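Local coordinates for imelysin (Bacteroides ovatus ATCC 8483, PDB 3OYV), which belongs to the imelysin-like proteins implicated in bacterial iron uptake and is probably a metal-binding protein of the outer membrane, at residues D308-A311 with I312-L316. Sequence-based numbering, arbitrary orientation.
Sequences DQNA and IVQIL
D308 holds the first turn of helix 309-316 twice over: its backbone O accepts the N-H of I312 (O to N 3.2 Å), and its carboxylate reaches forward to the amide of A311. With CG anti to the backbone N (chi1 -173°), the side chain of D308 turns over the helix start and sets OD1 3.1 Å from A311 N. The donor stands well above the carboxylate plane, 65° out of it. A short acidic residue suits this place, because it can accept from a first-turn N-H and its negative charge probably interacts well with the positive end of the helix dipole.

Q309 gives its carbonyl O to V313 N at 3.0 Å, a nearly straight bond, while its long side chain extends to Y117, whose OH hydrogen-bonds OE1. The methyl CG2 of V313 lies against that same carbonyl O.

One residue on, N310 O takes the amide of Q314. Both side chains are modelled in two conformers; in one of each, the amide planes are turned 71° apart and N310 OD1 is 3.2 Å from Q314 NE2, at too poor an angle for a hydrogen bond, so this is no fixed contact. Amide side chains suit this side of the helix, where N310 is partly exposed and Q314 exposed.

A311 sends its carbonyl O to I315 N (3.0 Å), and its methyl lies beside D308 OD1, where a small side chain leaves the amide open to the cap. A water also donates to A311 O, so this oxygen has two donors. CG1 of I315 lies 3.4 Å from A311 O.

I312 and L316 turn their branched side chains to helix 343-351. The whole is an aspartate N-cap opening a short amphipathic alpha-helix, which packs on its neighbours at the protein surface.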
ATOM      1  N   ASP A 308      -9.374  13.479   6.887  1.00 17.29           N
ATOM      2  CA  ASP A 308     -10.203  14.579   7.394  1.00 17.93           C
ATOM      3  C   ASP A 308     -11.015  15.058   6.184  1.00 17.24           C
ATOM      4  O   ASP A 308     -10.634  15.998   5.478  1.00 18.13           O
ATOM      5  CB  ASP A 308      -9.360  15.698   7.987  1.00 19.62           C
ATOM      6  CG  ASP A 308     -10.204  16.762   8.669  1.00 20.84           C
ATOM      7  OD1 ASP A 308     -11.436  16.800   8.428  1.00 21.03           O
ATOM      8  OD2 ASP A 308      -9.605  17.546   9.428  1.00 28.31           O
ATOM      9  N   GLN A 309     -12.113  14.370   5.918  1.00 17.43           N
ATOM     10  CA  GLN A 309     -12.877  14.598   4.705  1.00 18.28           C
ATOM     11  C   GLN A 309     -13.520  15.990   4.702  1.00 18.17           C
ATOM     12  O   GLN A 309     -13.547  16.679   3.671  1.00 18.18           O
ATOM     13  CB  GLN A 309     -13.901  13.503   4.511  1.00 19.05           C
ATOM     14  CG  GLN A 309     -13.319  12.088   4.455  1.00 20.00           C
ATOM     15  CD  GLN A 309     -14.410  11.033   4.458  1.00 20.60           C
ATOM     16  OE1 GLN A 309     -14.590  10.260   3.480  1.00 16.81           O
ATOM     17  NE2 GLN A 309     -15.183  11.001   5.560  1.00 23.12           N
ATOM     18  N   ASN A 310     -13.988  16.439   5.859  1.00 18.38           N
ATOM     19  CA  ASN A 310     -14.557  17.775   5.906  0.60 17.08           C
ATOM     20  C   ASN A 310     -13.492  18.847   5.598  1.00 16.48           C
ATOM     21  O   ASN A 310     -13.820  19.856   4.938  1.00 17.39           O
ATOM     22  CB  ASN A 310     -15.257  18.052   7.228  0.60 17.00           C
ATOM     23  CG  ASN A 310     -15.734  19.485   7.329  0.60 18.84           C
ATOM     24  OD1 ASN A 310     -15.143  20.284   8.028  0.60 23.23           O
ATOM     25  ND2 ASN A 310     -16.752  19.821   6.564  0.60 27.12           N
ATOM     26  N   ALA A 311     -12.241  18.633   6.006  1.00 15.52           N
ATOM     27  CA  ALA A 311     -11.158  19.545   5.649  1.00 15.09           C
ATOM     28  C   ALA A 311     -10.902  19.585   4.149  1.00 14.95           C
ATOM     29  O   ALA A 311     -10.597  20.657   3.598  1.00 15.35           O
ATOM     30  CB  ALA A 311      -9.872  19.217   6.388  1.00 17.33           C
ATOM     31  N   ILE A 312     -11.048  18.434   3.484  1.00 13.40           N
ATOM     32  CA  ILE A 312     -10.913  18.422   2.014  1.00 13.73           C
ATOM     33  C   ILE A 312     -12.013  19.250   1.368  1.00 13.63           C
ATOM     34  O   ILE A 312     -11.746  20.031   0.466  1.00 12.97           O
ATOM     35  CB  ILE A 312     -10.875  16.985   1.451  1.00 15.09           C
ATOM     36  CG1 ILE A 312      -9.681  16.203   2.018  1.00 13.89           C
ATOM     37  CG2 ILE A 312     -10.785  17.008  -0.061  1.00 13.54           C
ATOM     38  CD1 ILE A 312      -9.759  14.667   1.808  1.00 15.49           C
ATOM     39  N   VAL A 313     -13.250  19.079   1.815  1.00 14.26           N
ATOM     40  CA  VAL A 313     -14.359  19.870   1.298  1.00 15.05           C
ATOM     41  C   VAL A 313     -14.125  21.376   1.525  1.00 15.87           C
ATOM     42  O   VAL A 313     -14.361  22.176   0.618  1.00 15.08           O
ATOM     43  CB  VAL A 313     -15.698  19.391   1.895  1.00 16.52           C
ATOM     44  CG1 VAL A 313     -16.862  20.352   1.547  1.00 18.68           C
ATOM     45  CG2 VAL A 313     -16.002  17.951   1.424  1.00 19.62           C
ATOM     46  N   GLN A 314     -13.619  21.751   2.700  1.00 15.23           N
ATOM     47  CA  GLN A 314     -13.305  23.164   2.982  0.60 15.56           C
ATOM     48  C   GLN A 314     -12.236  23.685   2.016  1.00 15.66           C
ATOM     49  O   GLN A 314     -12.352  24.798   1.479  1.00 16.04           O
ATOM     50  CB  GLN A 314     -12.858  23.347   4.430  0.60 16.88           C
ATOM     51  CG  GLN A 314     -13.956  23.157   5.466  0.60 17.62           C
ATOM     52  CD  GLN A 314     -13.438  23.229   6.893  0.60 28.85           C
ATOM     53  OE1 GLN A 314     -12.229  23.162   7.142  0.60 32.18           O
ATOM     54  NE2 GLN A 314     -14.358  23.354   7.844  0.60 34.03           N
ATOM     55  N   ILE A 315     -11.208  22.885   1.761  1.00 13.84           N
ATOM     56  CA  ILE A 315     -10.185  23.221   0.741  1.00 13.77           C
ATOM     57  C   ILE A 315     -10.819  23.448  -0.638  1.00 13.58           C
ATOM     58  O   ILE A 315     -10.525  24.435  -1.339  1.00 13.88           O
ATOM     59  CB  ILE A 315      -9.092  22.110   0.697  1.00 13.80           C
ATOM     60  CG1 ILE A 315      -8.179  22.267   1.922  1.00 14.54           C
ATOM     61  CG2 ILE A 315      -8.297  22.159  -0.634  1.00 12.98           C
ATOM     62  CD1 ILE A 315      -7.347  21.015   2.281  1.00 15.31           C
ATOM     63  N   LEU A 316     -11.715  22.541  -1.037  1.00 12.20           N
ATOM     64  CA  LEU A 316     -12.314  22.625  -2.352  1.00 12.36           C
ATOM     65  C   LEU A 316     -13.215  23.843  -2.491  1.00 13.01           C
ATOM     66  O   LEU A 316     -13.377  24.363  -3.593  1.00 13.55           O
ATOM     67  CB  LEU A 316     -13.075  21.343  -2.681  1.00 12.66           C
ATOM     68  CG  LEU A 316     -12.180  20.107  -2.851  1.00 13.21           C
ATOM     69  CD1 LEU A 316     -13.082  18.823  -2.920  1.00 13.92           C
ATOM     70  CD2 LEU A 316     -11.302  20.238  -4.097  1.00 14.85           C
TER
HETATM   71  O   HOH W   1      -9.350  22.641   5.276  1.00 23.43           O